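Local atomic coordinates of Bm4233, isoform b (Brugia malayi, PDB entry 6ANY), a protein that probably binds and carries sterols or related lipids, as a secreted venom allergen-like member of the CAP superfamily from a filarial worm. Residues L27-L32 with M40-N45; N64-G69 with A151-G156; V83-S88 with T159-C164; P119-T124 with L176-G181. All blocks are in the same frame, centred on the assembly; numbering follows the deposited sequence.

Interaction 1. Residues L27-L32 with M40-N45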
loop_
_atom_site.group_PDB
_atom_site.type_symbol
_atom_site.label_atom_id
_atom_site.label_comp_id
_atom_site.label_asym_id
_atom_site.label_seq_id
_atom_site.Cartn_x
_atom_site.Cartn_y
_atom_site.Cartn_z
ATOM N N LEU A 27 3.654 6.122 10.571
ATOM C CA LEU A 27 2.277 6.342 10.969
ATOM C C LEU A 27 1.976 5.851 12.381
ATOM O O LEU A 27 1.326 6.588 13.156
ATOM C CB LEU A 27 1.334 5.592 10.027
ATOM C CG LEU A 27 -0.140 5.774 10.180
ATOM C CD1 LEU A 27 -0.563 7.254 10.020
ATOM C CD2 LEU A 27 -0.852 4.854 9.224
ATOM N N ILE A 28 2.339 4.597 12.704
ATOM C CA ILE A 28 2.035 4.055 14.075
ATOM C C ILE A 28 2.902 4.682 15.202
ATOM O O ILE A 28 2.539 4.608 16.357
ATOM C CB ILE A 28 2.111 2.541 14.165
ATOM C CG1 ILE A 28 3.481 2.046 13.776
ATOM C CG2 ILE A 28 1.017 1.883 13.309
ATOM C CD1 ILE A 28 3.623 0.582 14.038
ATOM N N HIS A 29 3.980 5.373 14.827
ATOM C CA HIS A 29 4.768 6.145 15.744
ATOM C C HIS A 29 4.286 7.591 15.912
ATOM O O HIS A 29 4.918 8.326 16.634
ATOM C CB HIS A 29 6.227 6.142 15.344
ATOM C CG HIS A 29 6.927 4.895 15.719
ATOM N ND1 HIS A 29 6.865 3.745 14.958
ATOM C CD2 HIS A 29 7.613 4.570 16.846
ATOM C CE1 HIS A 29 7.566 2.799 15.551
ATOM N NE2 HIS A 29 8.050 3.289 16.685
ATOM N N GLY A 30 3.113 7.943 15.376
ATOM C CA GLY A 30 2.552 9.267 15.588
ATOM C C GLY A 30 3.298 10.373 14.872
ATOM O O GLY A 30 3.231 11.512 15.324
ATOM N N LYS A 31 4.001 10.062 13.773
ATOM C CA LYS A 31 4.841 11.087 13.091
ATOM C C LYS A 31 4.170 11.740 11.874
ATOM O O LYS A 31 4.813 12.598 11.237
ATOM C CB LYS A 31 6.183 10.521 12.601
ATOM C CG LYS A 31 6.864 9.528 13.536
ATOM C CD LYS A 31 8.031 10.091 14.342
ATOM C CE LYS A 31 7.605 11.174 15.296
ATOM N NZ LYS A 31 8.540 11.232 16.462
ATOM N N LEU A 32 2.968 11.324 11.497
ATOM C CA LEU A 32 2.353 11.811 10.241
ATOM C C LEU A 32 1.032 12.572 10.461
ATOM O O LEU A 32 0.169 12.124 11.173
ATOM C CB LEU A 32 2.107 10.674 9.214
ATOM C CG LEU A 32 3.299 9.798 8.840
ATOM C CD1 LEU A 32 2.845 8.677 7.966
ATOM C CD2 LEU A 32 4.409 10.637 8.218
ATOM N N MET A 40 -1.540 11.666 13.300
ATOM C CA MET A 40 -2.330 10.474 13.352
ATOM C C MET A 40 -2.000 9.726 14.607
ATOM O O MET A 40 -0.918 9.881 15.130
ATOM C CB MET A 40 -2.060 9.636 12.108
ATOM C CG MET A 40 -2.676 10.272 10.856
ATOM S SD MET A 40 -4.487 10.031 10.737
ATOM C CE MET A 40 -4.684 8.333 10.267
ATOM N N PRO A 41 -2.936 8.921 15.104
ATOM C CA PRO A 41 -2.750 8.312 16.432
ATOM C C PRO A 41 -1.748 7.193 16.368
ATOM O O PRO A 41 -1.649 6.539 15.350
ATOM C CB PRO A 41 -4.150 7.749 16.767
ATOM C CG PRO A 41 -4.903 7.718 15.473
ATOM C CD PRO A 41 -4.340 8.831 14.666
ATOM N N ARG A 42 -1.039 6.973 17.449
ATOM C CA ARG A 42 -0.141 5.833 17.576
ATOM C C ARG A 42 -0.892 4.526 17.472
ATOM O O ARG A 42 -2.031 4.441 17.908
ATOM C CB ARG A 42 0.697 5.891 18.861
ATOM C CG ARG A 42 1.795 6.950 18.792
ATOM C CD ARG A 42 2.472 7.213 20.151
ATOM N NE ARG A 42 3.459 6.202 20.499
ATOM C CZ ARG A 42 4.736 6.214 20.131
ATOM N NH1 ARG A 42 5.200 7.190 19.376
ATOM N NH2 ARG A 42 5.562 5.248 20.537
ATOM N N GLY A 43 -0.263 3.549 16.818
ATOM C CA GLY A 43 -0.855 2.283 16.497
ATOM C C GLY A 43 -0.098 1.056 16.956
ATOM O O GLY A 43 1.119 1.133 17.185
ATOM N N LYS A 44 -0.847 -0.045 17.151
ATOM C CA LYS A 44 -0.283 -1.345 17.521
ATOM C C LYS A 44 -0.808 -2.370 16.572
ATOM O O LYS A 44 -1.774 -2.119 15.795
ATOM C CB LYS A 44 -0.601 -1.723 18.962
ATOM C CG LYS A 44 -2.060 -2.103 19.195
ATOM C CD LYS A 44 -2.313 -2.390 20.651
ATOM C CE LYS A 44 -3.428 -3.394 20.795
ATOM N NZ LYS A 44 -4.035 -3.239 22.169
ATOM N N ASN A 45 -0.151 -3.507 16.570
ATOM C CA ASN A 45 -0.472 -4.606 15.653
ATOM C C ASN A 45 -0.524 -4.225 14.136
ATOM O O ASN A 45 -1.282 -4.797 13.375
ATOM C CB ASN A 45 -1.747 -5.315 16.078
ATOM C CG ASN A 45 -1.565 -6.122 17.346
ATOM O OD1 ASN A 45 -0.539 -6.712 17.566
ATOM N ND2 ASN A 45 -2.577 -6.122 18.179
#
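I28 O accepts the backbone N-H of G43 at 3.0 Å, and L32 O accepts that of M40 at 2.8 Å, so the segment 40-45 is held at one point on the last residue of helix 10-28 and at another in the loop that follows. The helix stops in a Schellman motif: G30, with positive phi, is the C-prime residue, and its N turns back to L27 O. This termination illustrates how a carbonyl at a helix end, here I28 O, can be taken up by a later segment of the same chain. The G43 N-H approaches I28 O from the side, with a C=O...N angle of 116°, and R42 CA adds a C-H...O contact to the same oxygen.

Among the side chains, L27 and M40 cross obliquely, with L27 CD1 3.5 Å from M40 CB. M40 CG, anti to the carbonyl carbon (chi1 -72°), also lies 3.4 Å from L32 O. G43, with no side chain, brings its backbone against I28 CB and CG2, its CA lying 3.7 Å from I28 CG2. R42 reaches back over the turn; its guanidinium forms a salt bridge with E182, while the ring of H29 is anchored through ND1 to S25 O. On the way the R42 chain passes G30, where CG lies 3.8 Å from G30 N.

Interaction 2. Residues N64-G69 with A151-G156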
loop_
_atom_site.group_PDB
_atom_site.type_symbol
_atom_site.label_atom_id
_atom_site.label_comp_id
_atom_site.label_asym_id
_atom_site.label_seq_id
_atom_site.Cartn_x
_atom_site.Cartn_y
_atom_site.Cartn_z
ATOM N N ASN A 64 -0.547 -5.009 -17.669
ATOM C CA ASN A 64 -0.392 -5.316 -19.094
ATOM C C ASN A 64 -1.519 -4.797 -19.969
ATOM O O ASN A 64 -1.281 -4.562 -21.109
ATOM C CB ASN A 64 -0.311 -6.873 -19.275
ATOM C CG ASN A 64 1.009 -7.454 -18.745
ATOM O OD1 ASN A 64 1.933 -6.696 -18.411
ATOM N ND2 ASN A 64 1.098 -8.755 -18.631
ATOM N N GLN A 65 -2.732 -4.610 -19.431
ATOM C CA GLN A 65 -3.851 -4.064 -20.197
ATOM C C GLN A 65 -3.719 -2.594 -20.539
ATOM O O GLN A 65 -4.384 -2.165 -21.469
ATOM C CB GLN A 65 -5.182 -4.251 -19.476
ATOM C CG GLN A 65 -5.551 -5.658 -19.143
ATOM C CD GLN A 65 -5.464 -6.573 -20.315
ATOM O OE1 GLN A 65 -6.095 -6.356 -21.360
ATOM N NE2 GLN A 65 -4.663 -7.620 -20.162
ATOM N N CYS A 66 -2.852 -1.846 -19.810
ATOM C CA CYS A 66 -2.663 -0.421 -19.989
ATOM C C CYS A 66 -3.991 0.349 -19.835
ATOM O O CYS A 66 -4.333 1.243 -20.609
ATOM C CB CYS A 66 -2.001 -0.129 -21.317
ATOM S SG CYS A 66 -0.291 -0.666 -21.373
ATOM N N VAL A 67 -4.756 -0.012 -18.811
ATOM C CA VAL A 67 -5.993 0.659 -18.543
ATOM C C VAL A 67 -5.912 1.290 -17.204
ATOM O O VAL A 67 -5.696 0.587 -16.174
ATOM C CB VAL A 67 -7.161 -0.354 -18.526
ATOM C CG1 VAL A 67 -8.445 0.311 -18.109
ATOM C CG2 VAL A 67 -7.396 -0.971 -19.937
ATOM N N PHE A 68 -6.161 2.606 -17.153
ATOM C CA PHE A 68 -6.209 3.319 -15.886
ATOM C C PHE A 68 -7.551 3.098 -15.258
ATOM O O PHE A 68 -8.500 3.905 -15.454
ATOM C CB PHE A 68 -5.978 4.822 -16.109
ATOM C CG PHE A 68 -5.959 5.607 -14.850
ATOM C CD1 PHE A 68 -4.994 5.345 -13.835
ATOM C CD2 PHE A 68 -6.910 6.581 -14.604
ATOM C CE1 PHE A 68 -4.999 6.069 -12.652
ATOM C CE2 PHE A 68 -6.893 7.345 -13.393
ATOM C CZ PHE A 68 -5.929 7.102 -12.434
ATOM N N GLY A 69 -7.659 2.012 -14.509
ATOM C CA GLY A 69 -8.904 1.674 -13.810
ATOM C C GLY A 69 -8.738 0.389 -13.038
ATOM O O GLY A 69 -7.720 -0.302 -13.124
ATOM N N ALA A 151 3.679 -1.419 -16.089
ATOM C CA ALA A 151 3.667 -1.371 -17.567
ATOM C C ALA A 151 4.178 -0.033 -18.003
ATOM O O ALA A 151 3.650 0.957 -17.584
ATOM C CB ALA A 151 2.265 -1.586 -18.103
ATOM N N THR A 152 5.175 -0.002 -18.871
ATOM C CA THR A 152 5.671 1.238 -19.456
ATOM C C THR A 152 5.627 1.304 -20.955
ATOM O O THR A 152 6.216 2.211 -21.557
ATOM C CB THR A 152 7.132 1.472 -19.013
ATOM O OG1 THR A 152 7.914 0.276 -19.201
ATOM C CG2 THR A 152 7.153 1.872 -17.578
ATOM N N ASN A 153 4.940 0.357 -21.556
ATOM C CA ASN A 153 4.739 0.327 -23.015
ATOM C C ASN A 153 3.459 0.993 -23.442
ATOM O O ASN A 153 3.253 1.190 -24.642
ATOM C CB ASN A 153 4.693 -1.089 -23.568
ATOM C CG ASN A 153 3.581 -1.868 -22.958
ATOM O OD1 ASN A 153 3.638 -2.126 -21.765
ATOM N ND2 ASN A 153 2.583 -2.243 -23.736
ATOM N N CYS A 154 2.623 1.377 -22.471
ATOM C CA CYS A 154 1.311 1.993 -22.721
ATOM C C CYS A 154 1.458 3.275 -23.537
ATOM O O CYS A 154 2.452 4.014 -23.373
ATOM C CB CYS A 154 0.667 2.258 -21.394
ATOM S SG CYS A 154 0.615 0.785 -20.268
ATOM N N ASP A 155 0.519 3.504 -24.461
ATOM C CA ASP A 155 0.535 4.690 -25.334
ATOM C C ASP A 155 1.845 4.953 -26.026
ATOM O O ASP A 155 2.478 6.005 -25.844
ATOM C CB ASP A 155 0.175 5.940 -24.494
ATOM C CG ASP A 155 -1.253 5.905 -24.020
ATOM O OD1 ASP A 155 -2.068 5.362 -24.755
ATOM O OD2 ASP A 155 -1.571 6.362 -22.904
ATOM N N GLY A 156 2.302 3.976 -26.755
ATOM C CA GLY A 156 3.575 4.072 -27.412
ATOM C C GLY A 156 4.784 4.289 -26.525
ATOM O O GLY A 156 5.721 4.982 -26.958
HETATM O O HOH W 1 0.899 -4.175 -22.546
#
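C66 and C154 are joined by a disulfide, SG to SG 2.0 Å, that ties the loop following helix 53-63 to segment 151-156, which continues strand 145-153 of the central sheet of the CAP fold. It is the covalent part of the contact, and it shows how one cross-link can join a helical layer to a sheet where the two segments share no direct hydrogen bond. C66 is the first residue to leave the helical conformation, with positive phi, and in both cysteines the bond from CA to CB points at the other segment. On each of them SG stands anti to the carbonyl carbon and beside the backbone N, which brings the two sulfurs together between the backbones. The torsion about the S-S bond is -75°, a left-handed twist.

The apolar part is slight. A151 turns its CB toward the loop, 4.3 Å from C66 SG and 4.5 Å from N64 N, so the methyl lies beside the bridge. C154 is also packed from the sheet side, where T159 and I161 of the adjoining strand touch it.

The polar part runs through one water. It donates to N64 O at 2.6 Å and accepts from N153 ND2 at 2.8 Å, linking the N64 backbone, two residues before C66, to the N153 side chain. The side-chain carbonyl of N64 is engaged elsewhere, its OD1 bonded to Q60 NE2. N153 has chi1 60°, which sets CG between the backbone N and the carbonyl carbon; the amide beyond it brings ND2 to 4.0 Å from C66 SG.

Interaction 3. Residues V83-S88 with T159-C164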
loop_
_atom_site.group_PDB
_atom_site.type_symbol
_atom_site.label_atom_id
_atom_site.label_comp_id
_atom_site.label_asym_id
_atom_site.label_seq_id
_atom_site.Cartn_x
_atom_site.Cartn_y
_atom_site.Cartn_z
ATOM N N VAL A 83 -4.304 1.660 -8.019
ATOM C CA VAL A 83 -3.975 1.944 -9.411
ATOM C C VAL A 83 -3.347 3.309 -9.512
ATOM O O VAL A 83 -3.829 4.254 -8.950
ATOM C CB VAL A 83 -5.252 1.961 -10.289
ATOM C CG1 VAL A 83 -4.876 2.258 -11.695
ATOM C CG2 VAL A 83 -6.042 0.617 -10.176
ATOM N N TYR A 84 -2.208 3.387 -10.201
ATOM C CA TYR A 84 -1.489 4.647 -10.404
ATOM C C TYR A 84 -1.054 4.758 -11.862
ATOM O O TYR A 84 -0.680 3.784 -12.463
ATOM C CB TYR A 84 -0.269 4.733 -9.477
ATOM C CG TYR A 84 0.786 5.775 -9.851
ATOM C CD1 TYR A 84 0.724 7.044 -9.370
ATOM C CD2 TYR A 84 1.853 5.452 -10.691
ATOM C CE1 TYR A 84 1.679 8.017 -9.711
ATOM C CE2 TYR A 84 2.810 6.396 -11.057
ATOM C CZ TYR A 84 2.759 7.648 -10.542
ATOM O OH TYR A 84 3.710 8.585 -10.926
ATOM N N ALA A 85 -1.118 5.960 -12.422
ATOM C CA ALA A 85 -0.597 6.244 -13.765
ATOM C C ALA A 85 0.155 7.576 -13.846
ATOM O O ALA A 85 -0.069 8.502 -13.069
ATOM C CB ALA A 85 -1.677 6.234 -14.808
ATOM N N TYR A 86 1.086 7.612 -14.763
ATOM C CA TYR A 86 1.757 8.812 -15.101
ATOM C C TYR A 86 1.734 8.935 -16.578
ATOM O O TYR A 86 2.172 8.010 -17.275
ATOM C CB TYR A 86 3.235 8.768 -14.678
ATOM C CG TYR A 86 3.890 10.093 -14.757
ATOM C CD1 TYR A 86 3.783 11.018 -13.702
ATOM C CD2 TYR A 86 4.595 10.458 -15.876
ATOM C CE1 TYR A 86 4.412 12.253 -13.761
ATOM C CE2 TYR A 86 5.229 11.717 -15.964
ATOM C CZ TYR A 86 5.122 12.609 -14.906
ATOM O OH TYR A 86 5.760 13.834 -14.961
ATOM N N TRP A 87 1.270 10.091 -17.056
ATOM C CA TRP A 87 1.096 10.325 -18.469
ATOM C C TRP A 87 2.065 11.344 -18.949
ATOM O O TRP A 87 2.016 12.477 -18.495
ATOM C CB TRP A 87 -0.320 10.797 -18.790
ATOM C CG TRP A 87 -1.347 9.844 -18.526
ATOM C CD1 TRP A 87 -1.843 8.928 -19.385
ATOM C CD2 TRP A 87 -2.130 9.752 -17.342
ATOM N NE1 TRP A 87 -2.879 8.207 -18.792
ATOM C CE2 TRP A 87 -3.068 8.715 -17.534
ATOM C CE3 TRP A 87 -2.107 10.412 -16.116
ATOM C CZ2 TRP A 87 -3.972 8.356 -16.568
ATOM C CZ3 TRP A 87 -3.021 10.027 -15.147
ATOM C CH2 TRP A 87 -3.924 9.005 -15.391
ATOM N N SER A 88 2.961 10.936 -19.855
ATOM C CA SER A 88 3.973 11.834 -20.395
ATOM C C SER A 88 3.760 12.085 -21.910
ATOM O O SER A 88 2.948 11.419 -22.555
ATOM C CB SER A 88 5.351 11.255 -20.084
ATOM O OG SER A 88 6.417 12.083 -20.553
ATOM N N THR A 159 3.113 6.314 -21.432
ATOM C CA THR A 159 2.310 6.191 -20.258
ATOM C C THR A 159 2.786 5.045 -19.362
ATOM O O THR A 159 3.052 3.945 -19.817
ATOM C CB THR A 159 0.823 6.036 -20.660
ATOM O OG1 THR A 159 0.406 7.284 -21.221
ATOM C CG2 THR A 159 -0.066 5.720 -19.467
ATOM N N LEU A 160 2.910 5.349 -18.079
ATOM C CA LEU A 160 3.322 4.401 -17.088
ATOM C C LEU A 160 2.144 4.069 -16.260
ATOM O O LEU A 160 1.450 4.979 -15.822
ATOM C CB LEU A 160 4.406 4.966 -16.218
ATOM C CG LEU A 160 4.542 4.582 -14.742
ATOM C CD1 LEU A 160 4.912 3.110 -14.610
ATOM C CD2 LEU A 160 5.667 5.405 -14.115
ATOM N N ILE A 161 1.949 2.762 -16.015
ATOM C CA ILE A 161 0.875 2.288 -15.141
ATOM C C ILE A 161 1.465 1.405 -14.064
ATOM O O ILE A 161 2.161 0.458 -14.355
ATOM C CB ILE A 161 -0.194 1.448 -15.948
ATOM C CG1 ILE A 161 -0.878 2.265 -17.065
ATOM C CG2 ILE A 161 -1.216 0.773 -15.041
ATOM C CD1 ILE A 161 -2.194 2.877 -16.714
ATOM N N ALA A 162 1.095 1.640 -12.828
ATOM C CA ALA A 162 1.509 0.761 -11.764
ATOM C C ALA A 162 0.270 0.231 -11.017
ATOM O O ALA A 162 -0.597 0.989 -10.645
ATOM C CB ALA A 162 2.423 1.493 -10.823
ATOM N N ILE A 163 0.222 -1.065 -10.796
ATOM C CA ILE A 163 -0.893 -1.709 -10.116
ATOM C C ILE A 163 -0.354 -2.488 -8.906
ATOM O O ILE A 163 0.561 -3.259 -9.015
ATOM C CB ILE A 163 -1.634 -2.713 -11.037
ATOM C CG1 ILE A 163 -1.979 -2.085 -12.416
ATOM C CG2 ILE A 163 -2.836 -3.283 -10.318
ATOM C CD1 ILE A 163 -2.954 -0.972 -12.421
ATOM N N CYS A 164 -0.932 -2.252 -7.746
ATOM C CA CYS A 164 -0.556 -2.991 -6.542
ATOM C C CYS A 164 -1.784 -3.698 -6.016
ATOM O O CYS A 164 -2.874 -3.087 -5.946
ATOM C CB CYS A 164 0.090 -2.087 -5.503
ATOM S SG CYS A 164 1.784 -1.576 -5.793
HETATM O O HOH W 2 0.837 9.538 -22.302
#
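Y84 meets the neighbouring strand with the edge of its ring: L160 CD2 and A162 CB both lie near the ring plane, the closer being A162 CB, 4.0 Å from Y84 CD2. CG stands anti to the backbone N (chi1 163°), which carries the ring alongside A162. On the other side of the sheet, the W87 indole has A85 CB over one face, 3.5 Å above the plane and offset toward the rim, while T159 OG1 lies 3.3 Å from W87 CD1. F68 packs edge-to-face with W87 from outside the pair.

Strands 80-87 and 159-167 are antiparallel neighbours in the sheet of the CAP alpha-beta-alpha sandwich, 80-87 being outermost within the chain. Y84 with A162 and Y86 with L160 are the hydrogen-bonded pairs, each joined by two N-H...O bonds, from 2.8 Å for A162 N to Y84 O up to 2.9 Å for Y86 N to L160 O. Helix 99-108 covers the face carrying Y84 and L160. On the face of V83, A85 and W87, V83 and I163 lie side by side, with V83 CG1 3.8 Å from I163 CD1. Beyond the last pair a water donates to both S88 O and T159 OG1, an oxygen also hydrogen-bonded to D155 OD2.

Interaction 4. Residues P119-T124 with L176-G181. With NAG (2-acetamido-2-deoxy-beta-D-glucopyranose), chain C.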
loop_
_atom_site.group_PDB
_atom_site.type_symbol
_atom_site.label_atom_id
_atom_site.label_comp_id
_atom_site.label_asym_id
_atom_site.label_seq_id
_atom_site.Cartn_x
_atom_site.Cartn_y
_atom_site.Cartn_z
ATOM N N PRO A 119 -10.199 10.556 14.993
ATOM C CA PRO A 119 -9.548 10.043 16.192
ATOM C C PRO A 119 -9.822 8.566 16.513
ATOM O O PRO A 119 -8.878 7.846 16.882
ATOM C CB PRO A 119 -10.036 10.980 17.297
ATOM C CG PRO A 119 -11.161 11.765 16.721
ATOM C CD PRO A 119 -10.873 11.833 15.264
ATOM N N SER A 120 -11.060 8.111 16.302
ATOM C CA SER A 120 -11.405 6.702 16.454
ATOM C C SER A 120 -10.640 5.766 15.525
ATOM O O SER A 120 -10.525 4.588 15.840
ATOM C CB SER A 120 -12.895 6.445 16.203
ATOM O OG SER A 120 -13.207 6.670 14.839
ATOM N N ASN A 121 -10.132 6.285 14.396
ATOM C CA ASN A 121 -9.422 5.531 13.323
ATOM C C ASN A 121 -10.375 4.557 12.633
ATOM O O ASN A 121 -9.951 3.631 11.952
ATOM C CB ASN A 121 -8.121 4.811 13.770
ATOM C CG ASN A 121 -6.886 5.327 13.078
ATOM O OD1 ASN A 121 -6.958 5.970 12.043
ATOM N ND2 ASN A 121 -5.736 5.038 13.654
ATOM N N ASN A 122 -11.669 4.792 12.814
ATOM C CA ASN A 122 -12.722 3.962 12.243
ATOM C C ASN A 122 -12.987 4.339 10.787
ATOM O O ASN A 122 -13.012 5.514 10.440
ATOM C CB ASN A 122 -13.994 4.138 13.074
ATOM C CG ASN A 122 -15.076 3.131 12.745
ATOM O OD1 ASN A 122 -14.955 2.315 11.835
ATOM N ND2 ASN A 122 -16.157 3.197 13.509
ATOM N N LEU A 123 -13.177 3.340 9.936
ATOM C CA LEU A 123 -13.446 3.595 8.532
ATOM C C LEU A 123 -14.946 3.664 8.287
ATOM O O LEU A 123 -15.548 2.733 7.761
ATOM C CB LEU A 123 -12.792 2.528 7.653
ATOM C CG LEU A 123 -12.959 2.634 6.139
ATOM C CD1 LEU A 123 -12.604 4.008 5.604
ATOM C CD2 LEU A 123 -12.155 1.554 5.437
ATOM N N THR A 124 -15.547 4.776 8.693
ATOM C CA THR A 124 -16.998 4.980 8.506
ATOM C C THR A 124 -17.253 5.495 7.111
ATOM O O THR A 124 -16.319 5.919 6.406
ATOM C CB THR A 124 -17.538 6.017 9.490
ATOM O OG1 THR A 124 -16.642 7.134 9.533
ATOM C CG2 THR A 124 -17.550 5.455 10.879
ATOM N N LEU A 176 -11.739 -0.547 11.970
ATOM C CA LEU A 176 -10.655 0.429 12.150
ATOM C C LEU A 176 -9.593 0.205 11.080
ATOM O O LEU A 176 -9.310 -0.935 10.740
ATOM C CB LEU A 176 -9.994 0.285 13.537
ATOM C CG LEU A 176 -10.942 0.395 14.756
ATOM C CD1 LEU A 176 -10.113 0.186 16.023
ATOM C CD2 LEU A 176 -11.731 1.713 14.810
ATOM N N ILE A 177 -8.936 1.259 10.669
ATOM C CA ILE A 177 -7.866 1.180 9.677
ATOM C C ILE A 177 -6.669 0.425 10.292
ATOM O O ILE A 177 -6.095 -0.504 9.690
ATOM C CB ILE A 177 -7.453 2.585 9.233
ATOM C CG1 ILE A 177 -8.662 3.268 8.544
ATOM C CG2 ILE A 177 -6.211 2.519 8.303
ATOM C CD1 ILE A 177 -8.597 4.757 8.581
ATOM N N TYR A 178 -6.337 0.824 11.515
ATOM C CA TYR A 178 -5.388 0.103 12.336
ATOM C C TYR A 178 -5.732 0.263 13.814
ATOM O O TYR A 178 -6.451 1.146 14.164
ATOM C CB TYR A 178 -3.945 0.558 12.060
ATOM C CG TYR A 178 -3.628 2.019 12.313
ATOM C CD1 TYR A 178 -3.813 2.960 11.315
ATOM C CD2 TYR A 178 -3.065 2.447 13.528
ATOM C CE1 TYR A 178 -3.517 4.288 11.507
ATOM C CE2 TYR A 178 -2.769 3.802 13.761
ATOM C CZ TYR A 178 -3.010 4.738 12.746
ATOM O OH TYR A 178 -2.717 6.096 12.921
ATOM N N GLU A 179 -5.241 -0.629 14.662
ATOM C CA GLU A 179 -5.581 -0.610 16.113
ATOM C C GLU A 179 -4.806 0.507 16.830
ATOM O O GLU A 179 -3.616 0.677 16.606
ATOM C CB GLU A 179 -5.286 -1.937 16.824
ATOM C CG GLU A 179 -5.963 -3.130 16.232
ATOM C CD GLU A 179 -5.514 -4.436 16.911
ATOM O OE1 GLU A 179 -5.080 -4.327 18.122
ATOM O OE2 GLU A 179 -5.605 -5.517 16.212
ATOM N N LEU A 180 -5.509 1.250 17.681
ATOM C CA LEU A 180 -4.908 2.260 18.557
ATOM C C LEU A 180 -4.106 1.626 19.674
ATOM O O LEU A 180 -4.589 0.759 20.382
ATOM C CB LEU A 180 -5.957 3.147 19.175
ATOM C CG LEU A 180 -6.813 3.960 18.163
ATOM C CD1 LEU A 180 -7.743 4.860 18.919
ATOM C CD2 LEU A 180 -5.934 4.821 17.294
ATOM N N GLY A 181 -2.838 1.994 19.761
ATOM C CA GLY A 181 -1.970 1.440 20.780
ATOM C C GLY A 181 -0.564 1.918 20.601
ATOM O O GLY A 181 -0.282 2.905 19.913
HETATM C C1 NAG C . -17.486 2.561 13.684
HETATM C C2 NAG C . -17.525 1.367 14.617
HETATM C C3 NAG C . -18.895 0.697 14.515
HETATM C C4 NAG C . -20.027 1.725 14.645
HETATM C C5 NAG C . -19.788 2.909 13.700
HETATM C C6 NAG C . -20.819 4.025 13.829
HETATM C C7 NAG C . -15.476 0.174 15.168
HETATM C C8 NAG C . -14.531 -0.914 14.767
HETATM N N2 NAG C . -16.427 0.473 14.289
HETATM O O3 NAG C . -19.030 -0.287 15.542
HETATM O O4 NAG C . -21.286 1.089 14.351
HETATM O O5 NAG C . -18.517 3.480 13.968
HETATM O O6 NAG C . -21.019 4.327 15.212
HETATM O O7 NAG C . -15.374 0.747 16.235
#
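N121 lies across the Y178 ring, its CG 3.8 Å above one face and offset toward the rim, with the amide and ring planes 69° apart. The amide nitrogen sits over that face too, but is modelled too near the ring for its exact distance to be trusted. At the far end of the ring, Y178 OH is hydrogen-bonded to P41 O. Against I177 the N121 side chain crosses at about a right angle, with OD1 4.0 Å from I177 CD1. L180 CD2 lies 4.1 Å from N121 CB. Here in the CAP fold the loop 119-124 meets 176-181, which runs into and includes strand 179-180, and one backbone bond fixes them: I177 N donates to N121 O at 2.9 Å, nearly straight.

L176 brings its CD2 methyl close to the backbone of the loop, with L176 CD2 3.3 Å from S120 O and N122 CA also nearby. S120 OG accepts from N122 N in an ST turn just before the glycosylated side chain. In N122, CG is anti to the backbone N, chi1 -169°, and ND2 is bonded to C1 of the N-acetylglucosamine at 1.5 Å. The sugar's acetyl methyl C8 rests 3.8 Å from L176 CG.

N122 with T124 fits the Asn-X-Thr sequon, and the covalent link identifies this surface as N-glycosylated; the acetyl-leucine contact and a hydrogen bond between the sugar and K174 O suggest that the first sugar is probably steadied against the protein.

How the interactions relate
From the N terminus, interaction 1 closes a short loop of seven residues after helix 10-28 and is complete before the others open. Interactions 2, 3 and 4 then interlock: 64-69, 83-88 and 119-124 come in that order, and their partners 151-156, 159-164 and 176-181 follow in the same order, so all three long loops cross one another. Interactions 2 and 3 lie side by side on the central sheet, where A151 and I161 bond across strands 145-153 and 159-167. On the opposite side of the chain's centre, the two-stranded sheet 43-44 and 179-180 pairs 40-45, bonded to the helix end in interaction 1, with 176-181, bonded to the glycosylated loop in interaction 4.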